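Long-range contacts in type II restriction enzyme ngomi (Neisseria gonorrhoeae, PDB 1FIU), which cleaves double-stranded DNA with the help of magnesium ions, recognising the sequence 5'-GCCGGC-3' and cutting after its first G: residues Ala245-Glu250 against Leu274-Asp279; Gln109-Leu114 against Arg212-Val217. One frame throughout, in Å; residues are numbered along the deposited sequence.

Interaction 1 of 2, residues Ala245-Glu250 against Leu274-Asp279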
loop_
_atom_site.group_PDB
_atom_site.type_symbol
_atom_site.label_atom_id
_atom_site.label_comp_id
_atom_site.label_asym_id
_atom_site.label_seq_id
_atom_site.Cartn_x
_atom_site.Cartn_y
_atom_site.Cartn_z
ATOM N N ALA I 245 -17.357 -25.970 -1.063
ATOM C CA ALA I 245 -17.344 -27.435 -1.134
ATOM C C ALA I 245 -15.970 -27.893 -1.591
ATOM O O ALA I 245 -15.805 -28.525 -2.638
ATOM C CB ALA I 245 -18.428 -27.904 -2.119
ATOM N N LEU I 246 -14.974 -27.613 -0.773
ATOM C CA LEU I 246 -13.616 -27.924 -1.158
ATOM C C LEU I 246 -13.302 -29.398 -1.393
ATOM O O LEU I 246 -12.618 -29.725 -2.365
ATOM C CB LEU I 246 -12.633 -27.363 -0.118
ATOM C CG LEU I 246 -11.185 -27.323 -0.638
ATOM C CD1 LEU I 246 -10.953 -26.078 -1.493
ATOM C CD2 LEU I 246 -10.228 -27.333 0.521
ATOM N N TYR I 247 -13.781 -30.259 -0.497
ATOM C CA TYR I 247 -13.525 -31.696 -0.594
ATOM C C TYR I 247 -14.084 -32.258 -1.893
ATOM O O TYR I 247 -13.430 -33.071 -2.559
ATOM C CB TYR I 247 -14.156 -32.422 0.592
ATOM C CG TYR I 247 -13.771 -31.833 1.943
ATOM C CD1 TYR I 247 -14.666 -31.880 3.016
ATOM C CD2 TYR I 247 -12.540 -31.199 2.125
ATOM C CE1 TYR I 247 -14.350 -31.297 4.241
ATOM C CE2 TYR I 247 -12.206 -30.608 3.355
ATOM C CZ TYR I 247 -13.123 -30.660 4.402
ATOM O OH TYR I 247 -12.841 -30.047 5.604
ATOM N N GLU I 248 -15.286 -31.821 -2.243
ATOM C CA GLU I 248 -15.947 -32.280 -3.457
ATOM C C GLU I 248 -15.232 -31.754 -4.701
ATOM O O GLU I 248 -15.092 -32.482 -5.697
ATOM C CB GLU I 248 -17.412 -31.859 -3.441
ATOM C CG GLU I 248 -18.220 -32.470 -2.292
ATOM C CD GLU I 248 -17.985 -31.814 -0.924
ATOM O OE1 GLU I 248 -17.221 -30.821 -0.827
ATOM O OE2 GLU I 248 -18.586 -32.304 0.060
ATOM N N LEU I 249 -14.770 -30.498 -4.653
ATOM C CA LEU I 249 -14.019 -29.923 -5.760
ATOM C C LEU I 249 -12.750 -30.752 -5.974
ATOM O O LEU I 249 -12.407 -31.099 -7.109
ATOM C CB LEU I 249 -13.611 -28.472 -5.454
ATOM C CG LEU I 249 -12.614 -27.788 -6.399
ATOM C CD1 LEU I 249 -13.074 -27.814 -7.862
ATOM C CD2 LEU I 249 -12.488 -26.330 -5.937
ATOM N N GLU I 250 -12.055 -31.063 -4.882
ATOM C CA GLU I 250 -10.820 -31.846 -4.971
ATOM C C GLU I 250 -11.099 -33.228 -5.559
ATOM O O GLU I 250 -10.341 -33.702 -6.414
ATOM C CB GLU I 250 -10.174 -32.007 -3.590
ATOM C CG GLU I 250 -8.838 -32.738 -3.617
ATOM C CD GLU I 250 -8.245 -32.945 -2.222
ATOM O OE1 GLU I 250 -9.010 -33.101 -1.243
ATOM O OE2 GLU I 250 -7.004 -32.969 -2.112
ATOM N N LEU I 274 -6.305 -21.056 0.028
ATOM C CA LEU I 274 -7.634 -21.640 -0.140
ATOM C C LEU I 274 -7.909 -22.776 0.850
ATOM O O LEU I 274 -7.076 -23.682 1.029
ATOM C CB LEU I 274 -7.787 -22.165 -1.591
ATOM C CG LEU I 274 -9.159 -22.722 -1.948
ATOM C CD1 LEU I 274 -10.232 -21.607 -1.834
ATOM C CD2 LEU I 274 -9.113 -23.304 -3.372
ATOM N N LYS I 275 -9.072 -22.724 1.508
ATOM C CA LYS I 275 -9.478 -23.737 2.470
ATOM C C LYS I 275 -10.951 -24.086 2.249
ATOM O O LYS I 275 -11.567 -23.601 1.301
ATOM C CB LYS I 275 -9.275 -23.222 3.907
ATOM C CG LYS I 275 -7.817 -22.890 4.256
ATOM C CD LYS I 275 -7.704 -22.354 5.692
ATOM C CE LYS I 275 -6.268 -21.928 6.040
ATOM N NZ LYS I 275 -6.149 -21.714 7.542
ATOM N N ASP I 276 -11.507 -24.922 3.123
ATOM C CA ASP I 276 -12.905 -25.323 3.006
ATOM C C ASP I 276 -13.768 -24.418 3.893
ATOM O O ASP I 276 -13.260 -23.852 4.865
ATOM C CB ASP I 276 -13.097 -26.755 3.510
ATOM C CG ASP I 276 -14.529 -27.228 3.363
ATOM O OD1 ASP I 276 -15.013 -27.299 2.215
ATOM O OD2 ASP I 276 -15.171 -27.529 4.379
ATOM N N ILE I 277 -15.058 -24.313 3.578
ATOM C CA ILE I 277 -15.980 -23.495 4.392
ATOM C C ILE I 277 -15.894 -23.936 5.880
ATOM O O ILE I 277 -15.993 -23.103 6.785
ATOM C CB ILE I 277 -17.461 -23.635 3.862
ATOM C CG1 ILE I 277 -18.441 -22.810 4.703
ATOM C CG2 ILE I 277 -17.897 -25.092 3.873
ATOM C CD1 ILE I 277 -18.227 -21.354 4.613
ATOM N N SER I 278 -15.668 -25.233 6.135
ATOM C CA SER I 278 -15.593 -25.730 7.516
ATOM C C SER I 278 -14.367 -25.243 8.301
ATOM O O SER I 278 -14.314 -25.364 9.524
ATOM C CB SER I 278 -15.643 -27.291 7.551
ATOM O OG SER I 278 -14.452 -27.872 7.064
ATOM N N ASP I 279 -13.378 -24.709 7.604
ATOM C CA ASP I 279 -12.177 -24.191 8.263
ATOM C C ASP I 279 -12.423 -22.771 8.777
ATOM O O ASP I 279 -11.715 -22.281 9.679
ATOM C CB ASP I 279 -11.030 -24.145 7.256
ATOM C CG ASP I 279 -10.559 -25.521 6.868
ATOM O OD1 ASP I 279 -10.192 -26.255 7.795
ATOM O OD2 ASP I 279 -10.565 -25.857 5.660
HETATM O O HOH W 1 -10.736 -28.558 5.414
#
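OD2 of D276, whose carboxylate lies against Y247, is gripped twice from S278: OG donates at 2.8 Å to its anti lone pair, and the backbone N donates at 2.9 Å to it from well above the carboxylate plane. The second bond spans two residues and closes an Asx turn as strand 274-276 ends. The other oxygen faces the helix. D276 OD1 accepts from L246 N at 3.0 Å, with an N-H...O angle of 148°, and is approached nearly along its C-O axis; A245 is the N-cap residue, so the bonded N-H belongs to the first turn of helix 246-256. CG of D276 stands anti to the backbone N (chi1 -178°), and from there OD1 meets the helix start. Y247 lays its ring over the same carboxylate, the two planes 23° apart, with D276 CG 3.8 Å above the ring plane and displaced toward the rim. One water joins the two segments, 2.6 Å from Y247 OH and donating to D279 OD2. Next to this polar group, L246 CD1 packs on L274 CD2 at 3.8 Å. R9 of helix 4-18 forms salt bridges with both D276 OD2 and E248 OE1, while A165 N of the second subunit bonds S278 OG. The N-terminus of helix 246-256 and the positive charge of R9 probably both favour the ionised form of D276 in this buried site.

Interaction 2 of 2, residues Gln109-Leu114 against Arg212-Val217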
loop_
_atom_site.group_PDB
_atom_site.type_symbol
_atom_site.label_atom_id
_atom_site.label_comp_id
_atom_site.label_asym_id
_atom_site.label_seq_id
_atom_site.Cartn_x
_atom_site.Cartn_y
_atom_site.Cartn_z
ATOM N N GLN I 109 -15.570 0.379 16.391
ATOM C CA GLN I 109 -14.437 1.099 16.898
ATOM C C GLN I 109 -13.297 1.458 15.966
ATOM O O GLN I 109 -12.897 2.619 15.899
ATOM C CB GLN I 109 -13.910 0.345 18.096
ATOM C CG GLN I 109 -13.289 1.232 19.094
ATOM C CD GLN I 109 -13.017 0.498 20.380
ATOM O OE1 GLN I 109 -13.934 -0.053 21.020
ATOM N NE2 GLN I 109 -11.756 0.471 20.769
ATOM N N GLN I 110 -12.775 0.474 15.235
ATOM C CA GLN I 110 -11.637 0.755 14.382
ATOM C C GLN I 110 -11.906 1.677 13.216
ATOM O O GLN I 110 -10.964 2.169 12.610
ATOM C CB GLN I 110 -11.024 -0.543 13.834
ATOM C CG GLN I 110 -10.781 -1.596 14.890
ATOM C CD GLN I 110 -11.849 -2.652 14.862
ATOM O OE1 GLN I 110 -13.032 -2.376 15.117
ATOM N NE2 GLN I 110 -11.449 -3.881 14.510
ATOM N N TYR I 111 -13.179 1.925 12.896
ATOM C CA TYR I 111 -13.515 2.785 11.757
ATOM C C TYR I 111 -14.514 3.904 12.087
ATOM O O TYR I 111 -15.043 4.560 11.176
ATOM C CB TYR I 111 -14.093 1.922 10.627
ATOM C CG TYR I 111 -13.135 0.820 10.178
ATOM C CD1 TYR I 111 -13.233 -0.469 10.700
ATOM C CD2 TYR I 111 -12.063 1.113 9.334
ATOM C CE1 TYR I 111 -12.273 -1.455 10.391
ATOM C CE2 TYR I 111 -11.083 0.135 9.026
ATOM C CZ TYR I 111 -11.205 -1.127 9.558
ATOM O OH TYR I 111 -10.240 -2.070 9.311
ATOM N N ALA I 112 -14.727 4.146 13.372
ATOM C CA ALA I 112 -15.703 5.171 13.788
ATOM C C ALA I 112 -15.375 6.565 13.269
ATOM O O ALA I 112 -16.279 7.378 13.072
ATOM C CB ALA I 112 -15.806 5.186 15.305
ATOM N N HIS I 113 -14.096 6.861 13.043
ATOM C CA HIS I 113 -13.720 8.174 12.535
ATOM C C HIS I 113 -14.178 8.464 11.112
ATOM O O HIS I 113 -14.110 9.603 10.674
ATOM C CB HIS I 113 -12.194 8.360 12.583
ATOM C CG HIS I 113 -11.440 7.288 11.857
ATOM N ND1 HIS I 113 -11.422 5.985 12.300
ATOM C CD2 HIS I 113 -10.673 7.319 10.738
ATOM C CE1 HIS I 113 -10.674 5.255 11.491
ATOM N NE2 HIS I 113 -10.208 6.037 10.537
ATOM N N LEU I 114 -14.622 7.448 10.375
ATOM C CA LEU I 114 -15.079 7.692 9.021
ATOM C C LEU I 114 -16.346 8.558 9.038
ATOM O O LEU I 114 -16.615 9.290 8.083
ATOM C CB LEU I 114 -15.317 6.369 8.292
ATOM C CG LEU I 114 -14.031 5.557 8.045
ATOM C CD1 LEU I 114 -14.401 4.356 7.199
ATOM C CD2 LEU I 114 -12.961 6.389 7.354
ATOM N N ARG I 212 -6.482 -3.299 15.807
ATOM C CA ARG I 212 -6.119 -4.504 15.044
ATOM C C ARG I 212 -7.036 -4.702 13.837
ATOM O O ARG I 212 -8.234 -4.520 13.909
ATOM C CB ARG I 212 -6.165 -5.778 15.912
ATOM C CG ARG I 212 -5.496 -7.004 15.189
ATOM C CD ARG I 212 -5.557 -8.328 15.979
ATOM N NE ARG I 212 -4.943 -9.415 15.210
ATOM C CZ ARG I 212 -4.844 -10.690 15.597
ATOM N NH1 ARG I 212 -5.323 -11.093 16.769
ATOM N NH2 ARG I 212 -4.250 -11.581 14.794
ATOM N N LEU I 213 -6.437 -5.078 12.720
ATOM C CA LEU I 213 -7.193 -5.325 11.505
ATOM C C LEU I 213 -8.127 -6.498 11.712
ATOM O O LEU I 213 -7.744 -7.492 12.334
ATOM C CB LEU I 213 -6.219 -5.721 10.391
ATOM C CG LEU I 213 -6.819 -5.821 8.973
ATOM C CD1 LEU I 213 -7.218 -4.441 8.483
ATOM C CD2 LEU I 213 -5.756 -6.395 8.033
ATOM N N PRO I 214 -9.377 -6.385 11.232
ATOM C CA PRO I 214 -10.341 -7.493 11.352
ATOM C C PRO I 214 -9.869 -8.640 10.448
ATOM O O PRO I 214 -9.000 -8.459 9.599
ATOM C CB PRO I 214 -11.622 -6.943 10.721
ATOM C CG PRO I 214 -11.492 -5.425 10.814
ATOM C CD PRO I 214 -9.982 -5.174 10.646
ATOM N N HIS I 215 -10.445 -9.817 10.653
ATOM C CA HIS I 215 -10.215 -10.910 9.710
ATOM C C HIS I 215 -10.798 -10.356 8.383
ATOM O O HIS I 215 -11.817 -9.665 8.381
ATOM C CB HIS I 215 -11.042 -12.136 10.099
ATOM C CG HIS I 215 -10.462 -12.913 11.233
ATOM N ND1 HIS I 215 -10.799 -12.698 12.555
ATOM C CD2 HIS I 215 -9.565 -13.927 11.233
ATOM C CE1 HIS I 215 -10.139 -13.551 13.318
ATOM N NE2 HIS I 215 -9.383 -14.307 12.539
ATOM N N ILE I 216 -10.162 -10.659 7.251
ATOM C CA ILE I 216 -10.651 -10.235 5.933
ATOM C C ILE I 216 -10.609 -11.518 5.098
ATOM O O ILE I 216 -9.519 -11.993 4.722
ATOM C CB ILE I 216 -9.744 -9.149 5.287
ATOM C CG1 ILE I 216 -9.710 -7.886 6.180
ATOM C CG2 ILE I 216 -10.305 -8.742 3.912
ATOM C CD1 ILE I 216 -8.770 -6.817 5.692
ATOM N N VAL I 217 -11.784 -12.080 4.820
ATOM C CA VAL I 217 -11.832 -13.349 4.074
ATOM C C VAL I 217 -12.882 -13.310 2.979
ATOM O O VAL I 217 -13.735 -12.427 2.946
ATOM C CB VAL I 217 -12.156 -14.520 5.023
ATOM C CG1 VAL I 217 -11.087 -14.620 6.122
ATOM C CG2 VAL I 217 -13.581 -14.315 5.641
#
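Q110 reaches across to R212 at the return of a beta-alpha-beta crossover: strands 179-187 and 215-220 are parallel neighbours in the sheet of this PDDEXK-clan nuclease, helix 197-208 joins them, and residues 212-214 lead from that helix into the second strand. The backbones stay well apart, the nearest CA pair, Q110 and R212, being 7.7 Å from each other, so side chains must span the interval. The Q110 chain is bent at chi2 (102°), which turns CD out of an extended course. Its NE2 then donates to R212 O over 3.3 Å, a weak bond by length although almost perfectly straight (178°). The same amide nitrogen also bonds L180 O, so one group meets carbonyl oxygens of strand 179-187 and of the loop before strand 215-220. P214 meets the glutamine tip to tip, its CG 4.0 Å from Q110 NE2. Next along, Y111 directs its phenol end at the same proline: P214 CD comes within 3.4 Å of Y111 OH. L213 adds its CD1 methyl at 3.9 Å from Y111 OH, and that hydroxyl is hydrogen-bonded to L205 O, on helix 197-208. R212 NE of each subunit bonds L213 O of the other, placing the turn at the interface with the second subunit. Past Y111 the chain enters helix 113-121 and leaves the contact. The tyrosine and proline meet by an edge approach, with no stacking of proline on the aromatic face: P214 CG sits at the ring edge, near the ring plane, 4.1 Å from Y111 CE1.

Both contacts are buried and away from the annotated metal sites, yet they lie on opposite sides of the chain's centre, their own centres about 27 Å apart and their nearest atoms about 8 Å apart. They reach the same mixed sheet at different places: interaction 1 at 274-276, one of its two outer strands within this chain, interaction 2 at the entry to the inner strand 215-220. Interaction 1 buries 289 Å², against 160 Å² for interaction 2. Its chemistry is that of a carboxylate at a helix start, with a water bridging Y247 OH and D279 OD2; interaction 2 relies on one weak neutral bond and proline-aromatic packing. Each also touches the second subunit.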